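Local structure of insulinase family protease (Yersinia pestis, 3GO9) at residues 289-294 and 424-429; 299-304 and 366-371; 354-359 and 434-439; 374-379 and 414-419. The protein is of unproven activity but belongs to the insulinase (M16) family of zinc metallopeptidases, and so is predicted to hydrolyse peptides. One frame throughout, in Å; residues are numbered along the deposited sequence.

Contact 1. Residues 289-294 and 424-429; sequences YWRSDL and LAELNR
Arg291 and Leu427 mark where the backbones come nearest, CA to CA 6.8 Å, as helical segments 289-294 and 424-429 cross at -73° with their axes 9.7 Å apart. Leu427 fills the crossing: its CD1 lies 4.0 Å from Arg291 O and 4.2 Å from Leu294 CG, so it rests on backbone as much as on side chain. Further out, the Arg291 conformer described here lays its guanidinium across the Glu426 chain. Glu426 CB sits 3.8 Å above the centre of the guanidinium plane, and the carboxylate is stacked on that group with the planes 26° apart. In this pose Glu426 OE2 lies well out of the guanidinium plane, 3.6 Å from Arg291 NH2; the salt bridge therefore works through charge alone. Water 1 links the pair, donating to Glu426 OE1 over 2.7 Å and receiving a weak bond from Arg291 NH2. Glu426 OE1 also accepts from the backbone N of Thr423, just before the helix begins, which helps hold the carboxylate; the arginine has two modelled conformers. Such a bond between N-cap N-H and N3 side chain is one of the two in a capping box, here starting helix 424-435 in the helical layer of an M16-type domain.

Contact 2. Residues 299-304 and 366-371; sequences LFWHIK and DALMTQ. With ZN (zinc ion), chain D.
Trp301 makes every contact between these segments, meeting Ala367, Leu368 and Gln371, one helical face of segment 366-371. The axes pass 11.9 Å apart at 117°, a spacing that the indole spans. Its apolar contacts come from the six-membered ring: Trp301 CH2 is 4.2 Å from Leu368 CB, and Trp301 CZ2 is 4.3 Å from Ala367 CB. Leu368 lies over one face of the indole, with CD1 displaced toward the rim. With chi1 at 169°, the Trp301 ring system extends opposite to its own backbone N and reaches across the gap. Two N-H donors, Trp301 NE1 and Gln371 NE2, come within 3.7 Å without bonding. Indole and amide planes are 81° apart, and the approach is van der Waals contact. Metal binding belongs to the next residue: His302 NE2 holds a zinc ion at 2.0 Å, and water 2 and Glu351 of helix 341-358 are further ligands. The chemistry thus divides between neighbouring residues of one helix. Trp301 gives helix 362-377 dispersion contacts, and no hydrogen bond crosses between the two segments, whereas His302 ties helix 283-309 to helix 341-358 by coordination.

Contact 3. Residues 354-359 and 434-439; sequences ALRANG and QLSQDT
Leu435 and Arg356 bring the two backbones to within 5.6 Å, CA to CA, where helix 341-358 nears its C-terminal end and the chain of 434-439 is leaving helix 424-435. Leu435 and Leu355 are the buried members. The chi1 of Leu435, -67°, turns CG away from its own carbonyl carbon, and the Leu435 CD1 branch ends 3.7 Å from Arg356 N and 4.0 Å from Leu355 CB, against the shoulder of the helix. Closer to the main chain, Leu435 CB is 3.9 Å from Arg356 CG, so the two side chains pack by their roots. Leu435 O lies 3.4 Å from Arg356 CD. It also sits at the edge of the guanidinium, near its plane, but no hydrogen bond is formed; Arg356 NH2 is instead bonded to Met465 O. Ser436 follows on the exposed side. Ser436 OG packs 3.7 Å from Arg356 CD, while the hydroxyl bonds Lys432 O one turn back. The chain then straightens, and Gln437 O accepts from Trp273 NE1. Asp438 OD1 stays 6.5 Å from Arg356 NH1, a distant pairing of opposite charges. Thr439 OG1 bonds Met272 O, which, with the Gln437 bond, ties the segment to strand 267-276 as strand 440-446 begins. Lys432 NZ bonds the carbonyls of Arg356 and Ala357, placing a positive group at the C-terminal end of helix 341-358, which probably eases the helix dipole. Across the contact itself, the arginine serves through its methylenes, and its NH2 bonds Met465 O of the C-terminal helix.

Contact 4. Residues 374-379 and 414-419; sequences DQLSKL and LRQAFL
Leu376 meets Arg415, Gln416 and Leu419 with its two methyl groups, and every close approach between the segments runs through it. The nearest CA pair is Leu376 and Gln416 at 7.6 Å. Leu376 CD2 makes the closest approaches, 3.5 Å from the backbone N of Gln416, 3.6 Å from Gln416 OE1 and 4.1 Å from Leu419 CD1. Leu376 CD1 lies alongside the base of the Arg415 chain, 3.8 Å from Arg415 CG. With chi1 at -179°, the fork of Leu376 stands opposite to its own backbone N and both methyls face the other helix. The far end of Arg415 does other work: Leu419 CD2 sits 4.0 Å above its guanidinium plane, toward the rim, and Trp290 of helix 283-309 makes a cation-pi contact with it. Gln416 bends back at chi2, and its NE2 is held by Asn373 OD1 and Ser420 OG, which keeps the amide oxygen over the leucine methyl. This is helix-on-helix packing in an all-helical stretch: helices 362-377 and 408-421 are joined through helices 379-384 and 388-401, with no strand between them. Away from Leu376, on the exposed end of the segment, the interactions are local and polar. The helix ends there, and Ser377 OG bonds Asp374 O at 2.6 Å, in the carbonyl plane and on a lone pair. Exposed Lys378 doubles back so that its NZ forms a salt bridge with Asp374 OD2 at 3.2 Å, meeting the carboxylate on its syn side but 25° out of its plane.

Contacts 1 and 2 both use helix 283-309, contacts 1 and 3 share helix 424-435, and contacts 2 and 4 share helix 362-377, so the four describe one helical cluster. Contact 4 is the most buried: one leucine packed on the backbone and on the methylene and amide atoms of polar side chains, with no hydrogen bond between the segments. The other three are partly buried: contact 1 adds a charged, water-linked pair at its partly exposed edge, contact 2 is dispersion beside a zinc site, and contact 3 uses arginine methylenes at a helix-to-strand turn. Leucines join contacts 1 and 2, Leu427 CD2 lying 3.8 Å from Leu368 CD2. Trp290 links contact 1 to contact 4.

Contact 1. Residues 289-294 and 424-429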
# COMPACT_ATOMS: atom_id res chain seq x y z
N TYR A 289 -10.79 -11.22 11.01
CA TYR A 289 -10.50 -10.06 10.14
C TYR A 289 -11.73 -9.74 9.29
O TYR A 289 -12.15 -8.58 9.20
CB TYR A 289 -9.25 -10.27 9.24
CG TYR A 289 -9.12 -9.24 8.15
CD1 TYR A 289 -8.77 -7.93 8.46
CD2 TYR A 289 -9.48 -9.52 6.84
CE1 TYR A 289 -8.71 -6.97 7.53
CE2 TYR A 289 -9.38 -8.55 5.88
CZ TYR A 289 -9.02 -7.26 6.22
OH TYR A 289 -8.97 -6.29 5.22
N TRP A 290 -12.33 -10.77 8.70
CA TRP A 290 -13.43 -10.51 7.80
C TRP A 290 -14.64 -9.94 8.55
O TRP A 290 -15.38 -9.10 8.00
CB TRP A 290 -13.85 -11.75 7.03
CG TRP A 290 -12.99 -12.08 5.82
CD1 TRP A 290 -12.24 -11.20 5.08
CD2 TRP A 290 -12.89 -13.35 5.15
NE1 TRP A 290 -11.69 -11.85 3.98
CE2 TRP A 290 -12.08 -13.16 4.02
CE3 TRP A 290 -13.41 -14.60 5.39
CZ2 TRP A 290 -11.77 -14.24 3.14
CZ3 TRP A 290 -13.11 -15.64 4.53
CH2 TRP A 290 -12.30 -15.47 3.44
N ARG A 291 -14.85 -10.38 9.80
CA ARG A 291 -15.95 -9.86 10.61
C ARG A 291 -15.71 -8.39 10.90
O ARG A 291 -16.65 -7.55 10.81
CB ARG A 291 -16.12 -10.60 11.93
CG ARG A 291 -17.41 -10.23 12.62
CD ARG A 291 -17.65 -10.94 13.91
NE ARG A 291 -17.92 -12.36 13.71
CZ ARG A 291 -18.18 -13.23 14.70
NH1 ARG A 291 -18.19 -12.83 15.97
NH2 ARG A 291 -18.40 -14.50 14.42
N SER A 292 -14.47 -8.06 11.23
CA SER A 292 -14.10 -6.68 11.55
C SER A 292 -14.23 -5.79 10.32
O SER A 292 -14.84 -4.70 10.39
CB SER A 292 -12.69 -6.65 12.07
OG SER A 292 -12.68 -7.22 13.36
N ASP A 293 -13.68 -6.24 9.20
CA ASP A 293 -13.75 -5.51 7.92
C ASP A 293 -15.21 -5.27 7.50
O ASP A 293 -15.56 -4.18 7.06
CB ASP A 293 -13.02 -6.35 6.86
CG ASP A 293 -13.22 -5.87 5.41
OD1 ASP A 293 -12.75 -4.79 5.08
OD2 ASP A 293 -13.76 -6.66 4.57
N LEU A 294 -16.05 -6.30 7.65
CA LEU A 294 -17.43 -6.17 7.20
C LEU A 294 -18.22 -5.18 8.09
O LEU A 294 -19.10 -4.49 7.56
CB LEU A 294 -18.12 -7.52 7.07
CG LEU A 294 -19.55 -7.48 6.53
CD1 LEU A 294 -19.62 -6.87 5.15
CD2 LEU A 294 -20.12 -8.90 6.54
N LEU A 424 -26.79 -11.56 12.41
CA LEU A 424 -26.98 -10.16 12.81
C LEU A 424 -26.32 -9.87 14.13
O LEU A 424 -25.69 -8.85 14.30
CB LEU A 424 -28.47 -9.87 13.01
CG LEU A 424 -28.85 -8.44 13.33
CD1 LEU A 424 -28.42 -7.43 12.29
CD2 LEU A 424 -30.39 -8.43 13.52
N ALA A 425 -26.54 -10.74 15.11
CA ALA A 425 -26.01 -10.54 16.44
C ALA A 425 -24.49 -10.39 16.43
O ALA A 425 -23.93 -9.60 17.18
CB ALA A 425 -26.39 -11.67 17.31
N GLU A 426 -23.84 -11.22 15.61
CA GLU A 426 -22.38 -11.22 15.52
C GLU A 426 -21.91 -9.94 14.88
O GLU A 426 -20.97 -9.28 15.40
CB GLU A 426 -21.89 -12.43 14.73
CG GLU A 426 -22.05 -13.74 15.45
CD GLU A 426 -21.78 -14.99 14.59
OE1 GLU A 426 -21.88 -14.96 13.34
OE2 GLU A 426 -21.52 -16.04 15.19
N LEU A 427 -22.53 -9.59 13.75
CA LEU A 427 -22.10 -8.34 13.08
C LEU A 427 -22.39 -7.13 14.00
O LEU A 427 -21.59 -6.24 14.12
CB LEU A 427 -22.77 -8.16 11.72
CG LEU A 427 -22.13 -7.04 10.86
CD1 LEU A 427 -20.65 -7.29 10.61
CD2 LEU A 427 -22.78 -6.85 9.51
N ASN A 428 -23.56 -7.10 14.64
CA ASN A 428 -23.86 -5.97 15.55
C ASN A 428 -22.94 -5.88 16.77
O ASN A 428 -22.60 -4.79 17.23
CB ASN A 428 -25.34 -6.02 15.95
CG ASN A 428 -26.24 -5.50 14.88
OD1 ASN A 428 -25.76 -4.94 13.90
ND2 ASN A 428 -27.57 -5.68 15.05
N ARG A 429 -22.54 -7.02 17.33
CA ARG A 429 -21.56 -7.01 18.41
C ARG A 429 -20.23 -6.41 17.96
O ARG A 429 -19.65 -5.65 18.71
CB ARG A 429 -21.33 -8.41 18.96
CG ARG A 429 -20.28 -8.51 20.03
CD ARG A 429 -20.65 -7.70 21.27
NE ARG A 429 -21.91 -8.20 21.88
CZ ARG A 429 -22.52 -7.68 22.95
NH1 ARG A 429 -22.05 -6.63 23.60
NH2 ARG A 429 -23.65 -8.27 23.38
O HOH W 1 -19.95 -16.40 12.22

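Contact 2. Residues 299-304 and 366-371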
# COMPACT_ATOMS: atom_id res chain seq x y z
N LEU A 299 -20.98 -0.03 8.34
CA LEU A 299 -21.19 1.25 8.95
C LEU A 299 -21.06 2.31 7.89
O LEU A 299 -21.89 3.23 7.84
CB LEU A 299 -20.25 1.45 10.12
CG LEU A 299 -19.10 2.41 10.21
CD1 LEU A 299 -19.28 3.69 9.45
CD2 LEU A 299 -18.95 2.69 11.67
N PHE A 300 -20.08 2.17 7.00
CA PHE A 300 -19.92 3.22 6.01
C PHE A 300 -21.07 3.21 5.03
O PHE A 300 -21.64 4.25 4.66
CB PHE A 300 -18.62 3.13 5.26
CG PHE A 300 -18.40 4.32 4.41
CD1 PHE A 300 -18.28 5.58 5.01
CD2 PHE A 300 -18.39 4.22 3.04
CE1 PHE A 300 -18.10 6.69 4.25
CE2 PHE A 300 -18.20 5.37 2.27
CZ PHE A 300 -18.04 6.60 2.90
N TRP A 301 -21.44 2.00 4.66
CA TRP A 301 -22.56 1.76 3.80
C TRP A 301 -23.87 2.38 4.36
O TRP A 301 -24.59 3.06 3.64
CB TRP A 301 -22.68 0.26 3.67
CG TRP A 301 -23.88 -0.22 3.08
CD1 TRP A 301 -24.21 -0.16 1.76
CD2 TRP A 301 -24.95 -0.91 3.75
NE1 TRP A 301 -25.43 -0.76 1.57
CE2 TRP A 301 -25.90 -1.23 2.77
CE3 TRP A 301 -25.19 -1.29 5.08
CZ2 TRP A 301 -27.10 -1.89 3.08
CZ3 TRP A 301 -26.36 -1.95 5.38
CH2 TRP A 301 -27.31 -2.25 4.38
N HIS A 302 -24.11 2.16 5.64
CA HIS A 302 -25.33 2.64 6.30
C HIS A 302 -25.36 4.16 6.34
O HIS A 302 -26.40 4.76 6.03
CB HIS A 302 -25.37 2.17 7.72
CG HIS A 302 -26.54 2.67 8.48
ND1 HIS A 302 -27.76 2.06 8.40
CD2 HIS A 302 -26.67 3.70 9.35
CE1 HIS A 302 -28.62 2.73 9.16
NE2 HIS A 302 -27.99 3.73 9.73
N ILE A 303 -24.25 4.77 6.73
CA ILE A 303 -24.16 6.25 6.81
C ILE A 303 -24.34 6.82 5.41
O ILE A 303 -25.08 7.80 5.23
CB ILE A 303 -22.89 6.77 7.50
CG1 ILE A 303 -22.78 6.27 8.95
CG2 ILE A 303 -22.86 8.33 7.48
CD1 ILE A 303 -21.42 6.53 9.55
N LYS A 304 -23.71 6.23 4.39
CA LYS A 304 -23.89 6.72 3.04
C LYS A 304 -25.32 6.68 2.61
O LYS A 304 -25.78 7.63 1.96
CB LYS A 304 -23.09 5.88 2.04
CG LYS A 304 -21.62 6.14 2.05
CD LYS A 304 -21.03 5.87 0.65
CE LYS A 304 -21.42 4.49 0.07
NZ LYS A 304 -22.68 4.55 -0.76
N ASP A 366 -29.79 -8.27 5.99
CA ASP A 366 -30.12 -9.15 4.88
C ASP A 366 -29.76 -8.53 3.52
O ASP A 366 -29.26 -9.23 2.64
CB ASP A 366 -31.63 -9.50 4.94
CG ASP A 366 -31.99 -10.37 6.15
OD1 ASP A 366 -31.11 -10.84 6.89
OD2 ASP A 366 -33.19 -10.60 6.40
N ALA A 367 -29.98 -7.21 3.38
CA ALA A 367 -29.57 -6.45 2.19
C ALA A 367 -28.06 -6.52 1.96
O ALA A 367 -27.57 -6.80 0.83
CB ALA A 367 -30.03 -4.95 2.30
N LEU A 368 -27.33 -6.26 3.05
CA LEU A 368 -25.88 -6.31 3.04
C LEU A 368 -25.40 -7.68 2.61
O LEU A 368 -24.52 -7.79 1.72
CB LEU A 368 -25.33 -5.91 4.40
CG LEU A 368 -23.79 -5.88 4.55
CD1 LEU A 368 -23.14 -4.84 3.66
CD2 LEU A 368 -23.43 -5.66 6.00
N MSE A 369 -25.96 -8.73 3.21
CA MSE A 369 -25.46 -10.06 2.93
C MSE A 369 -25.81 -10.52 1.50
O MSE A 369 -25.01 -11.18 0.87
CB MSE A 369 -25.92 -11.03 4.02
CG MSE A 369 -25.58 -10.50 5.44
SE MSE A 369 -23.65 -10.22 5.63
CE MSE A 369 -23.53 -12.16 5.78
N THR A 370 -26.97 -10.13 0.98
CA THR A 370 -27.27 -10.38 -0.45
C THR A 370 -26.18 -9.74 -1.35
O THR A 370 -25.69 -10.35 -2.33
CB THR A 370 -28.70 -9.85 -0.80
OG1 THR A 370 -29.66 -10.60 -0.04
CG2 THR A 370 -29.03 -9.99 -2.28
N GLN A 371 -25.80 -8.52 -1.00
CA GLN A 371 -24.81 -7.78 -1.73
C GLN A 371 -23.44 -8.45 -1.63
O GLN A 371 -22.71 -8.62 -2.62
CB GLN A 371 -24.77 -6.33 -1.21
CG GLN A 371 -23.57 -5.44 -1.63
CD GLN A 371 -23.63 -4.03 -0.97
OE1 GLN A 371 -22.60 -3.49 -0.52
NE2 GLN A 371 -24.84 -3.45 -0.91
ZN ZN D . -28.67 5.25 10.90
O HOH W 2 -28.91 4.63 12.77

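Contact 3. Residues 354-359 and 434-439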
# COMPACT_ATOMS: atom_id res chain seq x y z
N ALA A 354 -26.00 5.59 17.31
CA ALA A 354 -27.11 4.65 17.06
C ALA A 354 -26.59 3.28 16.66
O ALA A 354 -27.08 2.24 17.15
CB ALA A 354 -28.08 5.23 15.97
N LEU A 355 -25.59 3.23 15.80
CA LEU A 355 -25.03 1.96 15.37
C LEU A 355 -24.31 1.22 16.51
O LEU A 355 -24.40 -0.01 16.62
CB LEU A 355 -24.09 2.13 14.18
CG LEU A 355 -24.78 2.48 12.83
CD1 LEU A 355 -23.74 3.09 11.84
CD2 LEU A 355 -25.54 1.29 12.21
N ARG A 356 -23.62 1.97 17.34
CA ARG A 356 -23.00 1.41 18.56
C ARG A 356 -24.04 0.75 19.45
O ARG A 356 -23.81 -0.34 20.00
CB ARG A 356 -22.28 2.49 19.34
CG ARG A 356 -21.40 1.93 20.43
CD ARG A 356 -20.76 3.06 21.23
NE ARG A 356 -21.77 3.93 21.82
CZ ARG A 356 -21.52 5.08 22.44
NH1 ARG A 356 -20.27 5.49 22.62
NH2 ARG A 356 -22.52 5.80 22.93
N ALA A 357 -25.16 1.42 19.66
CA ALA A 357 -26.16 0.95 20.61
C ALA A 357 -26.99 -0.19 20.06
O ALA A 357 -27.19 -1.20 20.76
CB ALA A 357 -27.06 2.11 21.03
N ASN A 358 -27.39 -0.06 18.79
CA ASN A 358 -28.40 -0.93 18.21
C ASN A 358 -28.04 -1.66 16.94
O ASN A 358 -28.73 -2.64 16.56
CB ASN A 358 -29.65 -0.08 17.97
CG ASN A 358 -30.22 0.47 19.28
OD1 ASN A 358 -30.57 1.65 19.39
ND2 ASN A 358 -30.30 -0.41 20.27
N GLY A 359 -26.99 -1.23 16.26
CA GLY A 359 -26.55 -1.86 15.06
C GLY A 359 -27.49 -1.76 13.90
O GLY A 359 -28.35 -0.85 13.84
N GLN A 434 -16.21 -2.12 17.94
CA GLN A 434 -15.43 -1.13 17.18
C GLN A 434 -15.76 0.29 17.59
O GLN A 434 -14.88 1.13 17.81
CB GLN A 434 -15.69 -1.28 15.69
CG GLN A 434 -14.89 -2.39 15.11
CD GLN A 434 -15.16 -2.60 13.65
OE1 GLN A 434 -15.79 -1.76 12.99
NE2 GLN A 434 -14.68 -3.71 13.12
N LEU A 435 -17.03 0.57 17.73
CA LEU A 435 -17.45 1.94 18.01
C LEU A 435 -17.37 2.27 19.48
O LEU A 435 -17.64 3.42 19.86
CB LEU A 435 -18.84 2.19 17.49
CG LEU A 435 -18.95 2.15 15.97
CD1 LEU A 435 -20.40 2.25 15.60
CD2 LEU A 435 -18.15 3.26 15.32
N SER A 436 -17.02 1.30 20.30
CA SER A 436 -16.81 1.53 21.74
C SER A 436 -15.34 1.93 22.04
O SER A 436 -14.95 2.29 23.17
CB SER A 436 -17.31 0.34 22.56
OG SER A 436 -18.73 0.13 22.35
N GLN A 437 -14.53 1.89 21.00
CA GLN A 437 -13.19 2.41 21.10
C GLN A 437 -13.25 3.88 20.64
O GLN A 437 -13.81 4.18 19.60
CB GLN A 437 -12.25 1.58 20.23
CG GLN A 437 -12.39 0.01 20.37
CD GLN A 437 -12.68 -0.48 21.81
OE1 GLN A 437 -12.04 -0.05 22.78
NE2 GLN A 437 -13.68 -1.38 21.94
N ASP A 438 -12.74 4.80 21.45
CA ASP A 438 -12.89 6.22 21.13
C ASP A 438 -12.22 6.49 19.78
O ASP A 438 -11.13 6.03 19.55
CB ASP A 438 -12.18 7.08 22.18
CG ASP A 438 -12.85 7.05 23.56
OD1 ASP A 438 -13.91 6.43 23.74
OD2 ASP A 438 -12.26 7.66 24.48
N THR A 439 -12.89 7.27 18.95
CA THR A 439 -12.24 7.79 17.76
C THR A 439 -11.25 8.89 18.15
O THR A 439 -11.23 9.41 19.29
CB THR A 439 -13.29 8.35 16.76
OG1 THR A 439 -12.70 8.38 15.46
CG2 THR A 439 -13.78 9.72 17.18

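Contact 4. Residues 374-379 and 414-419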
# COMPACT_ATOMS: atom_id res chain seq x y z
N ASP A 374 -23.48 -11.55 -3.64
CA ASP A 374 -23.39 -11.20 -5.07
C ASP A 374 -21.94 -10.97 -5.50
O ASP A 374 -21.47 -11.54 -6.48
CB ASP A 374 -24.21 -9.94 -5.37
CG ASP A 374 -24.27 -9.64 -6.87
OD1 ASP A 374 -24.73 -10.53 -7.62
OD2 ASP A 374 -23.86 -8.54 -7.28
N GLN A 375 -21.23 -10.16 -4.74
CA GLN A 375 -19.83 -9.89 -5.01
C GLN A 375 -18.99 -11.14 -5.03
O GLN A 375 -18.17 -11.30 -5.91
CB GLN A 375 -19.28 -8.93 -4.00
CG GLN A 375 -20.05 -7.62 -3.96
CD GLN A 375 -19.67 -6.78 -2.75
OE1 GLN A 375 -18.66 -7.03 -2.09
NE2 GLN A 375 -20.48 -5.76 -2.47
N LEU A 376 -19.22 -12.07 -4.11
CA LEU A 376 -18.49 -13.33 -4.13
C LEU A 376 -18.83 -14.15 -5.36
O LEU A 376 -17.97 -14.81 -5.92
CB LEU A 376 -18.77 -14.13 -2.86
CG LEU A 376 -18.06 -15.47 -2.74
CD1 LEU A 376 -16.56 -15.32 -2.77
CD2 LEU A 376 -18.53 -16.15 -1.44
N SER A 377 -20.08 -14.09 -5.81
CA SER A 377 -20.47 -14.90 -6.97
C SER A 377 -19.72 -14.39 -8.22
O SER A 377 -19.49 -15.16 -9.16
CB SER A 377 -22.00 -14.88 -7.18
OG SER A 377 -22.46 -13.63 -7.72
N LYS A 378 -19.31 -13.13 -8.16
CA LYS A 378 -18.61 -12.43 -9.26
C LYS A 378 -17.08 -12.57 -9.18
O LYS A 378 -16.38 -12.06 -10.06
CB LYS A 378 -18.99 -10.94 -9.26
CG LYS A 378 -20.52 -10.61 -9.39
CD LYS A 378 -21.16 -10.98 -10.72
CE LYS A 378 -22.70 -10.60 -10.77
NZ LYS A 378 -23.01 -9.18 -10.30
N LEU A 379 -16.56 -13.24 -8.15
CA LEU A 379 -15.11 -13.40 -7.94
C LEU A 379 -14.29 -13.68 -9.20
O LEU A 379 -13.30 -12.98 -9.49
CB LEU A 379 -14.84 -14.54 -6.92
CG LEU A 379 -13.38 -14.75 -6.51
CD1 LEU A 379 -12.88 -13.50 -5.80
CD2 LEU A 379 -13.22 -15.99 -5.63
N LEU A 414 -13.83 -20.48 1.83
CA LEU A 414 -13.80 -19.86 3.16
C LEU A 414 -14.70 -18.63 3.27
O LEU A 414 -15.38 -18.43 4.29
CB LEU A 414 -12.35 -19.55 3.55
CG LEU A 414 -11.45 -20.77 3.76
CD1 LEU A 414 -9.99 -20.30 4.17
CD2 LEU A 414 -11.93 -21.70 4.84
N ARG A 415 -14.73 -17.80 2.22
CA ARG A 415 -15.56 -16.58 2.21
C ARG A 415 -17.04 -16.97 2.20
O ARG A 415 -17.86 -16.37 2.92
CB ARG A 415 -15.24 -15.73 0.97
CG ARG A 415 -16.03 -14.38 0.91
CD ARG A 415 -15.54 -13.43 1.89
NE ARG A 415 -16.26 -12.18 1.76
CZ ARG A 415 -16.12 -11.14 2.56
NH1 ARG A 415 -15.30 -11.15 3.60
NH2 ARG A 415 -16.82 -10.05 2.30
N GLN A 416 -17.41 -17.96 1.38
CA GLN A 416 -18.80 -18.46 1.42
C GLN A 416 -19.18 -18.91 2.83
O GLN A 416 -20.28 -18.67 3.30
CB GLN A 416 -19.09 -19.60 0.43
CG GLN A 416 -20.59 -19.92 0.29
CD GLN A 416 -21.41 -18.67 -0.16
OE1 GLN A 416 -21.37 -18.28 -1.34
NE2 GLN A 416 -22.12 -18.03 0.77
N ALA A 417 -18.31 -19.65 3.48
CA ALA A 417 -18.65 -20.16 4.80
C ALA A 417 -18.78 -19.01 5.79
O ALA A 417 -19.68 -19.03 6.66
CB ALA A 417 -17.63 -21.19 5.26
N PHE A 418 -17.89 -18.01 5.69
CA PHE A 418 -18.00 -16.80 6.51
C PHE A 418 -19.40 -16.12 6.30
O PHE A 418 -20.12 -15.83 7.27
CB PHE A 418 -16.85 -15.87 6.18
CG PHE A 418 -17.00 -14.51 6.73
CD1 PHE A 418 -16.89 -14.30 8.09
CD2 PHE A 418 -17.35 -13.47 5.91
CE1 PHE A 418 -17.08 -13.06 8.58
CE2 PHE A 418 -17.59 -12.24 6.43
CZ PHE A 418 -17.46 -12.07 7.77
N LEU A 419 -19.74 -15.85 5.05
CA LEU A 419 -20.98 -15.12 4.77
C LEU A 419 -22.19 -15.96 5.22
O LEU A 419 -23.12 -15.41 5.80
CB LEU A 419 -21.10 -14.74 3.29
CG LEU A 419 -20.04 -13.78 2.75
CD1 LEU A 419 -20.22 -13.51 1.23
CD2 LEU A 419 -20.16 -12.46 3.56